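Local atomic coordinates of conjugal transfer protein TRWB (Escherichia coli, PDB entry 1E9R), a protein that probably couples NTP hydrolysis to the transfer of DNA between bacteria, acting as a ring-shaped hexamer that resembles ring helicases and F1-ATPase. Residues B[9-13]-B[363-367]; B[29-35]-B[44-49]; B[61-66]-B[343-347]; B[107-113]-B[220-225]; B[153-158]-B[172-176]. All coordinates share one frame; numbering follows the deposited sequence.

Contact 1 (B[9-13]-B[363-367])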
# COMPACT_ATOMS: atom_id res chain seq x y z
N PHE B 9 21.07 11.47 -32.94
CA PHE B 9 21.03 10.35 -32.01
C PHE B 9 22.38 10.14 -31.32
O PHE B 9 23.41 9.95 -31.98
CB PHE B 9 20.62 9.09 -32.78
CG PHE B 9 20.56 7.86 -31.93
CD1 PHE B 9 19.81 7.83 -30.76
CD2 PHE B 9 21.24 6.71 -32.31
CE1 PHE B 9 19.75 6.68 -29.99
CE2 PHE B 9 21.18 5.55 -31.54
CZ PHE B 9 20.44 5.54 -30.38
N GLY B 10 22.36 10.17 -29.99
CA GLY B 10 23.57 10.00 -29.22
C GLY B 10 24.16 8.60 -29.23
O GLY B 10 25.33 8.42 -28.87
N GLY B 11 23.37 7.62 -29.64
CA GLY B 11 23.87 6.25 -29.69
C GLY B 11 24.66 5.95 -30.95
O GLY B 11 25.12 6.86 -31.66
N ALA B 12 24.82 4.66 -31.23
CA ALA B 12 25.56 4.23 -32.41
C ALA B 12 24.77 4.45 -33.68
O ALA B 12 23.57 4.17 -33.74
CB ALA B 12 25.91 2.76 -32.28
N PRO B 13 25.43 4.98 -34.73
CA PRO B 13 24.75 5.23 -36.01
C PRO B 13 24.14 3.93 -36.54
O PRO B 13 24.66 2.84 -36.27
CB PRO B 13 25.87 5.75 -36.90
CG PRO B 13 26.76 6.47 -35.92
CD PRO B 13 26.81 5.49 -34.77
N HIS B 363 13.20 3.32 -30.02
CA HIS B 363 13.04 3.14 -31.46
C HIS B 363 13.58 1.75 -31.79
O HIS B 363 14.39 1.21 -31.04
CB HIS B 363 13.79 4.25 -32.25
CG HIS B 363 15.28 4.26 -32.08
ND1 HIS B 363 16.06 5.33 -32.45
CD2 HIS B 363 16.14 3.32 -31.62
CE1 HIS B 363 17.33 5.05 -32.23
NE2 HIS B 363 17.41 3.83 -31.73
N GLU B 364 13.09 1.15 -32.86
CA GLU B 364 13.61 -0.14 -33.26
C GLU B 364 14.42 0.23 -34.50
O GLU B 364 13.96 1.00 -35.35
CB GLU B 364 12.50 -1.13 -33.59
CG GLU B 364 13.02 -2.54 -33.66
CD GLU B 364 11.94 -3.57 -33.50
OE1 GLU B 364 10.96 -3.51 -34.27
OE2 GLU B 364 12.08 -4.43 -32.61
N VAL B 365 15.63 -0.31 -34.58
CA VAL B 365 16.56 0.05 -35.63
C VAL B 365 17.41 -1.13 -36.14
O VAL B 365 17.57 -2.12 -35.43
CB VAL B 365 17.46 1.18 -35.03
CG1 VAL B 365 18.85 1.10 -35.56
CG2 VAL B 365 16.84 2.54 -35.28
N GLU B 366 17.93 -1.03 -37.36
CA GLU B 366 18.80 -2.08 -37.92
C GLU B 366 20.20 -1.49 -38.07
O GLU B 366 20.36 -0.39 -38.60
CB GLU B 366 18.31 -2.55 -39.29
CG GLU B 366 16.93 -3.16 -39.27
CD GLU B 366 16.53 -3.78 -40.59
OE1 GLU B 366 16.78 -3.16 -41.65
OE2 GLU B 366 15.94 -4.88 -40.58
N ARG B 367 21.21 -2.23 -37.60
CA ARG B 367 22.59 -1.77 -37.66
C ARG B 367 23.58 -2.78 -38.25
O ARG B 367 23.38 -3.99 -38.16
CB ARG B 367 23.07 -1.40 -36.26
CG ARG B 367 23.34 0.06 -36.06
CD ARG B 367 24.16 0.26 -34.82
NE ARG B 367 23.42 -0.11 -33.62
CZ ARG B 367 22.55 0.68 -33.00
NH1 ARG B 367 22.28 1.90 -33.45
NH2 ARG B 367 21.93 0.23 -31.91
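F9 and H363 pack closely. CE1 of the imidazole sits 3.7 Å from F9 CZ, over one face of the phenyl ring and offset toward its rim. The ring planes stand 58° apart, an oblique pair; G11 N, from F9's own loop, covers the centre of the other face. CG of F9 is anti to the backbone N (chi1 179°), which carries the ring toward the strand. H363 NE2 is hydrogen-bonded to E389 OE2. The strand is the middle one of a three-stranded antiparallel sheet, 16-18, 362-368 and 384-390, and the 9-13 loop folds over it on the way into strand 16-18. Farther along, A12 CB rests over one face of the R367 guanidinium, 3.9 Å from NH1. R367 NH2 makes a salt bridge with E389, so a leucine in place of R367 would probably leave that carboxylate without its charged mate and A12 without the flat group under its methyl. P13 meets R367 closely through its carbonyl, O lying 3.0 Å from R367 CD, but its partly exposed ring is the loose side and stays at least 5.9 Å from the strand segment.

Contact 2 (B[29-35]-B[44-49]). With SO4 (sulfate ion), chain J.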
# COMPACT_ATOMS: atom_id res chain seq x y z
N LEU B 29 13.72 19.93 -37.61
CA LEU B 29 12.40 19.97 -37.00
C LEU B 29 11.73 21.31 -37.32
O LEU B 29 10.54 21.36 -37.68
CB LEU B 29 12.50 19.80 -35.47
CG LEU B 29 11.22 19.89 -34.64
CD1 LEU B 29 10.22 18.85 -35.12
CD2 LEU B 29 11.55 19.68 -33.17
N LYS B 30 12.49 22.40 -37.19
CA LYS B 30 11.99 23.74 -37.48
C LYS B 30 11.47 23.73 -38.91
O LYS B 30 10.44 24.34 -39.24
CB LYS B 30 13.11 24.78 -37.30
CG LYS B 30 13.72 24.77 -35.89
CD LYS B 30 14.87 25.75 -35.64
CE LYS B 30 15.39 25.56 -34.21
NZ LYS B 30 16.62 26.33 -33.87
N ARG B 31 12.18 23.01 -39.77
CA ARG B 31 11.83 22.89 -41.17
C ARG B 31 10.48 22.19 -41.31
O ARG B 31 9.62 22.62 -42.06
CB ARG B 31 12.91 22.08 -41.88
CG ARG B 31 12.98 22.24 -43.40
CD ARG B 31 14.06 21.34 -43.98
NE ARG B 31 15.35 21.58 -43.37
CZ ARG B 31 16.22 20.62 -43.07
NH1 ARG B 31 15.91 19.37 -43.34
NH2 ARG B 31 17.38 20.92 -42.51
N MET B 32 10.32 21.11 -40.55
CA MET B 32 9.09 20.31 -40.58
C MET B 32 7.86 20.91 -39.90
O MET B 32 6.73 20.65 -40.32
CB MET B 32 9.36 18.93 -39.98
CG MET B 32 10.45 18.14 -40.67
SD MET B 32 10.75 16.56 -39.83
CE MET B 32 9.27 15.69 -40.23
N THR B 33 8.05 21.68 -38.83
CA THR B 33 6.90 22.27 -38.14
C THR B 33 6.57 23.65 -38.68
O THR B 33 5.50 24.18 -38.40
CB THR B 33 7.15 22.40 -36.63
OG1 THR B 33 8.29 23.23 -36.39
CG2 THR B 33 7.42 21.05 -36.04
N ARG B 34 7.50 24.22 -39.44
CA ARG B 34 7.31 25.55 -40.03
C ARG B 34 6.01 25.57 -40.81
O ARG B 34 5.72 24.69 -41.61
CB ARG B 34 8.48 25.90 -40.95
CG ARG B 34 8.42 27.30 -41.53
CD ARG B 34 9.82 27.81 -41.82
NE ARG B 34 9.82 29.07 -42.56
CZ ARG B 34 9.32 29.21 -43.79
NH1 ARG B 34 8.76 28.17 -44.41
NH2 ARG B 34 9.37 30.39 -44.40
N GLU B 35 5.22 26.60 -40.56
CA GLU B 35 3.93 26.69 -41.20
C GLU B 35 3.70 28.07 -41.78
O GLU B 35 4.39 29.04 -41.45
CB GLU B 35 2.88 26.34 -40.16
CG GLU B 35 1.45 26.39 -40.60
CD GLU B 35 0.52 25.82 -39.54
OE1 GLU B 35 1.05 25.23 -38.55
OE2 GLU B 35 -0.71 25.95 -39.68
N GLY B 44 12.94 28.09 -30.00
CA GLY B 44 13.34 28.42 -31.35
C GLY B 44 12.64 27.60 -32.41
O GLY B 44 12.80 27.85 -33.61
N VAL B 45 11.86 26.61 -31.98
CA VAL B 45 11.15 25.77 -32.94
C VAL B 45 9.70 26.21 -33.04
O VAL B 45 9.01 26.32 -32.03
CB VAL B 45 11.16 24.28 -32.53
CG1 VAL B 45 10.56 23.44 -33.64
CG2 VAL B 45 12.58 23.83 -32.21
N PRO B 46 9.23 26.49 -34.27
CA PRO B 46 7.84 26.92 -34.44
C PRO B 46 6.87 25.82 -34.03
O PRO B 46 7.02 24.65 -34.41
CB PRO B 46 7.76 27.26 -35.93
CG PRO B 46 8.76 26.37 -36.54
CD PRO B 46 9.92 26.44 -35.57
N MET B 47 5.88 26.20 -33.24
CA MET B 47 4.91 25.27 -32.74
C MET B 47 3.77 25.04 -33.72
O MET B 47 3.15 25.98 -34.20
CB MET B 47 4.38 25.78 -31.40
CG MET B 47 3.21 25.01 -30.83
SD MET B 47 2.99 25.36 -29.08
CE MET B 47 2.29 23.80 -28.54
N PRO B 48 3.49 23.76 -34.05
CA PRO B 48 2.41 23.46 -34.97
C PRO B 48 1.16 24.11 -34.43
O PRO B 48 0.81 23.94 -33.27
CB PRO B 48 2.32 21.94 -34.91
CG PRO B 48 3.75 21.56 -34.71
CD PRO B 48 4.24 22.55 -33.69
N ARG B 49 0.49 24.89 -35.27
CA ARG B 49 -0.72 25.59 -34.88
C ARG B 49 -1.75 24.67 -34.23
O ARG B 49 -2.38 25.05 -33.25
CB ARG B 49 -1.34 26.27 -36.10
CG ARG B 49 -0.79 27.63 -36.42
CD ARG B 49 -1.62 28.68 -35.74
NE ARG B 49 -1.41 29.98 -36.35
CZ ARG B 49 -2.20 31.02 -36.13
NH1 ARG B 49 -3.25 30.89 -35.33
NH2 ARG B 49 -1.94 32.19 -36.72
S SO4 J . 19.65 18.97 -41.57
O1 SO4 J . 19.52 20.37 -41.11
O2 SO4 J . 18.36 18.46 -42.05
O3 SO4 J . 20.65 18.91 -42.66
O4 SO4 J . 20.11 18.10 -40.46
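The carboxylate of E35 lies across the start of the R49 side chain rather than against its guanidinium: OE1 and OE2 both approach R49 CB, and the two flat groups are turned 50° from each other. Their charged atoms stay apart, with E35 OE2 5.3 Å from R49 NE; OE1 instead takes a long, weak hydrogen bond from R49 N (3.3 Å), although the N-H points almost straight at it. The other flat group, the R31 guanidinium, takes no part in the contact with 44-49 and presents its edge to a sulfate ion, which lies in its plane. NH1 donates to O2 at 2.9 Å, NH2 adds weak bonds to O1 and O2, and S25 also holds the ion. The centre of the contact is T33. With chi1 at 60° its hydroxyl sits between the backbone N and the carbonyl carbon, from where OG1 donates to P46 O at 2.7 Å, in the carbonyl plane and on a lone pair; CG2 is left to pack on P48 CG. P46 CG presses close to the same OG1, at 3.2 Å. Beside it V45 forks over the helix, CG1 reaching L29 CG (3.7 Å) and CG2 meeting the K30 chain, which runs extended past G44 O. The arrangement is that of a helix end, 26-33, seated on a tight antiparallel beta hairpin, 41-42 with 45-46, where L29 and V45 also pack against strand 415-419, one in from the edge strand 23-24 of the large mixed sheet.

Contact 3 (B[61-66]-B[343-347]). With SO4 (sulfate ion), chain I.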
# COMPACT_ATOMS: atom_id res chain seq x y z
N ALA B 61 14.16 20.09 -14.01
CA ALA B 61 14.60 20.43 -12.66
C ALA B 61 14.87 21.93 -12.54
O ALA B 61 14.80 22.65 -13.53
CB ALA B 61 15.85 19.64 -12.31
N THR B 62 15.17 22.39 -11.33
CA THR B 62 15.44 23.81 -11.10
C THR B 62 16.63 24.29 -11.91
O THR B 62 17.62 23.57 -12.04
CB THR B 62 15.78 24.13 -9.62
OG1 THR B 62 14.85 23.49 -8.75
CG2 THR B 62 15.72 25.63 -9.38
N GLY B 63 16.53 25.50 -12.45
CA GLY B 63 17.63 26.06 -13.21
C GLY B 63 17.83 25.53 -14.62
O GLY B 63 18.68 26.03 -15.33
N THR B 64 17.04 24.55 -15.03
CA THR B 64 17.18 24.01 -16.38
C THR B 64 16.72 24.94 -17.49
O THR B 64 17.04 24.72 -18.66
CB THR B 64 16.46 22.65 -16.52
OG1 THR B 64 15.10 22.77 -16.08
CG2 THR B 64 17.15 21.60 -15.68
N GLY B 65 15.97 25.99 -17.15
CA GLY B 65 15.51 26.94 -18.16
C GLY B 65 14.02 27.02 -18.47
O GLY B 65 13.64 27.61 -19.49
N LYS B 66 13.17 26.46 -17.62
CA LYS B 66 11.72 26.48 -17.84
C LYS B 66 11.16 27.90 -18.03
O LYS B 66 10.34 28.14 -18.93
CB LYS B 66 10.99 25.80 -16.67
CG LYS B 66 11.35 24.34 -16.46
CD LYS B 66 10.49 23.70 -15.37
CE LYS B 66 10.77 24.30 -14.01
NZ LYS B 66 12.12 23.96 -13.52
N LEU B 343 13.63 19.26 -20.10
CA LEU B 343 14.84 20.05 -19.85
C LEU B 343 15.79 19.25 -18.97
O LEU B 343 16.84 19.74 -18.53
CB LEU B 343 14.50 21.36 -19.16
CG LEU B 343 14.02 22.49 -20.07
CD1 LEU B 343 12.93 21.99 -20.97
CD2 LEU B 343 13.50 23.63 -19.23
N GLY B 344 15.40 18.00 -18.71
CA GLY B 344 16.23 17.11 -17.91
C GLY B 344 16.24 17.30 -16.40
O GLY B 344 16.33 18.43 -15.89
N GLY B 345 16.15 16.17 -15.70
CA GLY B 345 16.18 16.18 -14.24
C GLY B 345 17.60 16.34 -13.68
O GLY B 345 18.56 16.63 -14.41
N SER B 346 17.72 16.17 -12.36
CA SER B 346 19.00 16.29 -11.69
C SER B 346 19.57 14.89 -11.60
O SER B 346 18.81 13.92 -11.62
CB SER B 346 18.78 16.88 -10.29
OG SER B 346 19.99 17.08 -9.60
N ARG B 347 20.89 14.75 -11.52
CA ARG B 347 21.45 13.41 -11.43
C ARG B 347 21.17 12.77 -10.08
O ARG B 347 21.46 11.60 -9.88
CB ARG B 347 22.97 13.39 -11.70
CG ARG B 347 23.80 14.51 -11.10
CD ARG B 347 25.27 14.09 -10.91
NE ARG B 347 25.92 13.47 -12.07
CZ ARG B 347 26.36 14.12 -13.15
NH1 ARG B 347 26.25 15.44 -13.27
NH2 ARG B 347 26.95 13.44 -14.13
S SO4 I . 14.16 27.16 -14.33
O1 SO4 I . 15.51 27.31 -14.88
O2 SO4 I . 13.27 28.13 -14.99
O3 SO4 I . 13.69 25.78 -14.55
O4 SO4 I . 14.21 27.44 -12.88
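A chi1 of 53° at T64 puts OG1 between the backbone N and the carbonyl carbon and swings CG2 toward the 343-347 loop. From there OG1 donates to A61 O at 2.6 Å, while CG2 approaches G344 O at 3.3 Å. L343 folds its CB against T64 OG1 and brings CD2 against the backbone of G65 and K66, 3.3 Å from K66 N. The K66 chain bends at both outer torsions, curling NZ back over the loop to a sulfate ion, where it bonds O3 at 2.6 Å; the same NZ is hydrogen-bonded to G60 O. This is the strand-loop-helix geometry of a P-loop, and the sequence from G60 to S67 fits a Walker A motif. The sulfate therefore probably marks a nucleotide phosphate site. Backbone amides of G63, G65, K66 and S67 surround the ion, G65 N reaching O1 at 2.7 Å, so main-chain N-H groups and the lysine together are likely to offset its negative charge. G65 adopts backbone angles that call for glycine. T64 N closes the type II turn on A61 O, and OG1 adds a second bond to the same oxygen. With a glycine in place of T64, A61 O would probably keep only the amide of that pair, and a gap would be likely to open beside L343 and G344. The backbones meet directly at one weak bond, A61 N to G344 O, 3.3 Å but nearly straight at 171°. Past it, S346 OG bonds F337 O of a second subunit.

Contact 4 (B[107-113]-B[220-225])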
# COMPACT_ATOMS: atom_id res chain seq x y z
N PRO B 107 -2.81 41.18 -4.36
CA PRO B 107 -3.34 41.93 -3.22
C PRO B 107 -2.44 43.02 -2.61
O PRO B 107 -2.94 43.96 -1.99
CB PRO B 107 -3.70 40.84 -2.21
CG PRO B 107 -2.78 39.72 -2.55
CD PRO B 107 -2.80 39.73 -4.06
N TYR B 108 -1.13 42.91 -2.82
CA TYR B 108 -0.18 43.87 -2.26
C TYR B 108 0.48 44.82 -3.27
O TYR B 108 1.47 45.48 -2.97
CB TYR B 108 0.88 43.12 -1.46
CG TYR B 108 0.30 42.23 -0.37
CD1 TYR B 108 -0.22 40.96 -0.66
CD2 TYR B 108 0.26 42.65 0.96
CE1 TYR B 108 -0.76 40.14 0.34
CE2 TYR B 108 -0.28 41.85 1.97
CZ TYR B 108 -0.78 40.60 1.65
OH TYR B 108 -1.32 39.82 2.66
N ASP B 109 -0.08 44.89 -4.47
CA ASP B 109 0.46 45.77 -5.49
C ASP B 109 -0.54 46.90 -5.69
O ASP B 109 -1.75 46.68 -5.80
CB ASP B 109 0.69 45.00 -6.80
CG ASP B 109 1.50 45.78 -7.80
OD1 ASP B 109 1.00 46.80 -8.31
OD2 ASP B 109 2.65 45.38 -8.09
N GLN B 110 -0.01 48.12 -5.70
CA GLN B 110 -0.78 49.34 -5.86
C GLN B 110 -1.67 49.30 -7.10
O GLN B 110 -2.80 49.82 -7.10
CB GLN B 110 0.21 50.51 -5.98
CG GLN B 110 -0.40 51.89 -6.05
CD GLN B 110 -1.07 52.29 -4.74
OE1 GLN B 110 -2.25 51.99 -4.51
NE2 GLN B 110 -0.31 52.95 -3.87
N ARG B 111 -1.16 48.66 -8.15
CA ARG B 111 -1.84 48.56 -9.43
C ARG B 111 -2.91 47.48 -9.56
O ARG B 111 -3.65 47.45 -10.54
CB ARG B 111 -0.79 48.37 -10.54
CG ARG B 111 0.27 49.46 -10.60
CD ARG B 111 1.47 49.00 -11.41
NE ARG B 111 2.18 47.92 -10.73
CZ ARG B 111 3.29 47.34 -11.19
NH1 ARG B 111 3.81 47.73 -12.35
NH2 ARG B 111 3.89 46.39 -10.49
N THR B 112 -3.01 46.59 -8.59
CA THR B 112 -4.00 45.51 -8.67
C THR B 112 -5.42 46.00 -8.85
O THR B 112 -5.78 47.08 -8.40
CB THR B 112 -4.00 44.63 -7.41
OG1 THR B 112 -4.92 43.55 -7.59
CG2 THR B 112 -4.43 45.43 -6.19
N LYS B 113 -6.24 45.20 -9.52
CA LYS B 113 -7.65 45.55 -9.69
C LYS B 113 -8.33 45.11 -8.40
O LYS B 113 -7.75 44.34 -7.62
CB LYS B 113 -8.25 44.78 -10.87
CG LYS B 113 -7.50 44.94 -12.17
CD LYS B 113 -7.74 46.28 -12.82
CE LYS B 113 -9.21 46.48 -13.15
NZ LYS B 113 -9.45 47.79 -13.81
N GLU B 220 -6.52 35.80 2.71
CA GLU B 220 -6.08 36.68 1.62
C GLU B 220 -7.22 37.24 0.76
O GLU B 220 -7.06 38.27 0.11
CB GLU B 220 -5.07 35.95 0.74
CG GLU B 220 -3.79 35.57 1.45
CD GLU B 220 -3.14 36.76 2.17
OE1 GLU B 220 -3.06 37.85 1.57
OE2 GLU B 220 -2.69 36.58 3.32
N HIS B 221 -8.35 36.55 0.75
CA HIS B 221 -9.50 37.01 -0.02
C HIS B 221 -10.08 38.22 0.70
O HIS B 221 -10.67 39.11 0.08
CB HIS B 221 -10.57 35.92 -0.08
CG HIS B 221 -10.23 34.77 -0.98
ND1 HIS B 221 -10.69 34.67 -2.27
CD2 HIS B 221 -9.47 33.66 -0.76
CE1 HIS B 221 -10.23 33.56 -2.82
NE2 HIS B 221 -9.49 32.93 -1.92
N VAL B 222 -9.93 38.22 2.02
CA VAL B 222 -10.47 39.29 2.85
C VAL B 222 -9.63 40.54 2.72
O VAL B 222 -10.16 41.64 2.55
CB VAL B 222 -10.51 38.87 4.34
CG1 VAL B 222 -11.09 40.00 5.18
CG2 VAL B 222 -11.36 37.61 4.52
N THR B 223 -8.31 40.37 2.78
CA THR B 223 -7.38 41.49 2.69
C THR B 223 -7.18 41.99 1.26
O THR B 223 -6.56 43.03 1.04
CB THR B 223 -6.02 41.09 3.28
OG1 THR B 223 -5.43 40.05 2.48
CG2 THR B 223 -6.21 40.58 4.71
N MET B 224 -7.71 41.24 0.29
CA MET B 224 -7.60 41.61 -1.11
C MET B 224 -8.37 42.89 -1.36
O MET B 224 -9.55 42.98 -1.02
CB MET B 224 -8.17 40.50 -2.00
CG MET B 224 -7.33 40.15 -3.25
SD MET B 224 -7.38 41.27 -4.66
CE MET B 224 -5.76 41.17 -5.20
N PRO B 225 -7.72 43.90 -1.95
CA PRO B 225 -8.37 45.17 -2.25
C PRO B 225 -9.69 44.89 -2.97
O PRO B 225 -9.72 44.14 -3.94
CB PRO B 225 -7.36 45.87 -3.14
CG PRO B 225 -6.05 45.42 -2.53
CD PRO B 225 -6.29 43.94 -2.33
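This is a mainly apolar contact with one polar bond, joining the loop after edge strand 103-105 to the C-terminal end of helix 219-223. P107 makes its centre. The M224 chain, bent at chi2 and chi3, crosses the proline ring at about a right angle and lays CE against its N and CD side, 3.1 Å from P107 N; the same methyl lies 3.5 Å from T112 OG1. P225 follows on, its CD 4.0 Å from P107 CB and its CG equally far from T112 CG2. W262 of helix 252-269 touches both P107 and M224. At the margin Y108 sends its hydroxyl out to the helix: OH donates to E220 OE1 at 2.8 Å, on the syn lone pair, with ring and carboxylate planes 32° apart. The loop is braced by its own D109-R111 pair, and both also bond the C-terminal tail (V433, P430). D109 OD1 takes R111 N in an Asx turn, and R111 grips the carboxylate side-on, NE to OD1 and NH2 to OD2. T112 N closes a type I turn on D109 O, and T112 OG1 donates to K113 O. The arrangement marks a border between the mixed sheet and the helical region inserted between strands 103-105 and 243-247.

Contact 5 (B[153-158]-B[172-176])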
# COMPACT_ATOMS: atom_id res chain seq x y z
N LEU B 153 -20.71 25.58 3.69
CA LEU B 153 -20.77 26.74 4.57
C LEU B 153 -20.49 28.01 3.78
O LEU B 153 -21.14 29.04 3.98
CB LEU B 153 -19.76 26.60 5.71
CG LEU B 153 -19.66 27.79 6.67
CD1 LEU B 153 -21.02 28.09 7.25
CD2 LEU B 153 -18.69 27.47 7.78
N LEU B 154 -19.53 27.94 2.86
CA LEU B 154 -19.20 29.10 2.05
C LEU B 154 -20.31 29.53 1.12
O LEU B 154 -20.76 30.67 1.20
CB LEU B 154 -17.95 28.84 1.22
CG LEU B 154 -17.50 30.05 0.39
CD1 LEU B 154 -16.95 31.14 1.31
CD2 LEU B 154 -16.44 29.62 -0.62
N ARG B 155 -20.78 28.64 0.26
CA ARG B 155 -21.81 29.02 -0.70
C ARG B 155 -23.14 29.49 -0.09
O ARG B 155 -23.77 30.40 -0.62
CB ARG B 155 -22.04 27.90 -1.72
CG ARG B 155 -22.85 26.72 -1.26
CD ARG B 155 -23.04 25.73 -2.40
NE ARG B 155 -22.01 24.69 -2.39
CZ ARG B 155 -22.15 23.52 -1.78
NH1 ARG B 155 -23.27 23.24 -1.13
NH2 ARG B 155 -21.16 22.64 -1.79
N GLU B 156 -23.55 28.89 1.02
CA GLU B 156 -24.80 29.30 1.66
C GLU B 156 -24.64 30.64 2.39
O GLU B 156 -25.52 31.50 2.30
CB GLU B 156 -25.29 28.23 2.63
CG GLU B 156 -25.84 26.99 1.92
CD GLU B 156 -26.86 27.33 0.83
OE1 GLU B 156 -27.88 27.98 1.14
OE2 GLU B 156 -26.64 26.94 -0.34
N THR B 157 -23.52 30.83 3.09
CA THR B 157 -23.29 32.09 3.80
C THR B 157 -23.19 33.23 2.80
O THR B 157 -23.86 34.25 2.94
CB THR B 157 -21.99 32.04 4.63
OG1 THR B 157 -22.08 30.99 5.60
CG2 THR B 157 -21.76 33.36 5.36
N ALA B 158 -22.34 33.06 1.79
CA ALA B 158 -22.14 34.07 0.77
C ALA B 158 -23.43 34.35 0.01
O ALA B 158 -23.72 35.51 -0.29
CB ALA B 158 -21.05 33.62 -0.20
N LEU B 172 -18.39 37.86 5.35
CA LEU B 172 -18.35 36.44 5.04
C LEU B 172 -17.35 35.77 5.97
O LEU B 172 -17.62 34.71 6.53
CB LEU B 172 -17.91 36.25 3.58
CG LEU B 172 -17.84 34.81 3.07
CD1 LEU B 172 -19.20 34.14 3.15
CD2 LEU B 172 -17.35 34.83 1.65
N PHE B 173 -16.19 36.39 6.13
CA PHE B 173 -15.17 35.83 6.99
C PHE B 173 -15.60 35.84 8.45
O PHE B 173 -15.26 34.92 9.20
CB PHE B 173 -13.87 36.61 6.82
CG PHE B 173 -12.70 36.04 7.58
CD1 PHE B 173 -12.03 34.92 7.10
CD2 PHE B 173 -12.25 36.64 8.74
CE1 PHE B 173 -10.92 34.41 7.78
CE2 PHE B 173 -11.13 36.15 9.43
CZ PHE B 173 -10.47 35.04 8.95
N HIS B 174 -16.33 36.87 8.86
CA HIS B 174 -16.78 36.97 10.25
C HIS B 174 -17.70 35.82 10.60
O HIS B 174 -17.49 35.08 11.56
CB HIS B 174 -17.52 38.29 10.50
CG HIS B 174 -18.19 38.35 11.84
ND1 HIS B 174 -17.49 38.46 13.03
CD2 HIS B 174 -19.50 38.22 12.19
CE1 HIS B 174 -18.33 38.39 14.04
NE2 HIS B 174 -19.55 38.25 13.57
N TRP B 175 -18.75 35.69 9.80
CA TRP B 175 -19.72 34.65 10.01
C TRP B 175 -19.15 33.25 9.96
O TRP B 175 -19.39 32.44 10.85
CB TRP B 175 -20.83 34.78 8.96
CG TRP B 175 -21.79 35.88 9.28
CD1 TRP B 175 -22.06 37.01 8.54
CD2 TRP B 175 -22.61 35.96 10.45
NE1 TRP B 175 -23.00 37.78 9.19
CE2 TRP B 175 -23.35 37.16 10.36
CE3 TRP B 175 -22.80 35.13 11.56
CZ2 TRP B 175 -24.26 37.55 11.34
CZ3 TRP B 175 -23.69 35.51 12.53
CH2 TRP B 175 -24.42 36.71 12.42
N THR B 176 -18.38 32.96 8.92
CA THR B 176 -17.82 31.64 8.74
C THR B 176 -16.73 31.24 9.72
O THR B 176 -16.53 30.05 9.92
CB THR B 176 -17.27 31.41 7.29
OG1 THR B 176 -16.24 32.36 6.99
CG2 THR B 176 -18.39 31.53 6.28
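L172, the first residue of 172-176, reaches between L154, T157 and A158. Its CG is anti to the backbone N (chi1 -179°), carrying the two methyls across to the other helix: CD1 settles 3.5 Å from T157 CG2 and against the backbone N and CB of A158, while CD2 meets L154 CD1 at 3.7 Å. The L154 and L172 side chains cross at about a right angle. F117 packs on L172 and A158 from a neighbouring loop. Further on, W175 contributes little more than its CB, 4.0 Å from T157 CG2; its indole leads away from the contact and stacks on F187. The two segments belong to consecutive helices, 141-163 and 169-178, linked by a short loop, and their local axes approach to 10.1 Å at 123°, well away from antiparallel. This pair is part of the all-helical region of the chain, where helix 201-217 and helix 181-188 also pack on L153. T176 comes last, within a wider pi-type turn of its helix. Its CG2 points into the other segment, 3.8 Å from T157 OG1 and 4.0 Å from L153 CG. Both threonines turn their hydroxyls back on their own helices: T157 OG1 donates to L153 O at 2.7 Å and T176 OG1 to L172 O at 2.8 Å. Each of these carbonyls also takes the threonine's own backbone N-H, and the two donors arrive from opposite faces of the carbonyl plane.

In the fold
Contact 1 closes the longest loop, and the other four lie inside it along the chain: contact 2 comes first, then contact 3, which encloses contact 4, which encloses contact 5. In space they spread along an elongated chain. Contact 1, on the small antiparallel sheet, lies at one end, its centre about 63 Å from that of contact 5 in the helical region. Contact 3 lies at the ends of strands 56-59 and 339-342 and contact 2 beside strand 415-419 of the same mixed sheet, their centres about 24 Å apart. Contacts 4 and 5 touch through V222 and F173. Contacts 1 and 3 both reach a second subunit, consistent with a likely nucleotide site near a subunit interface.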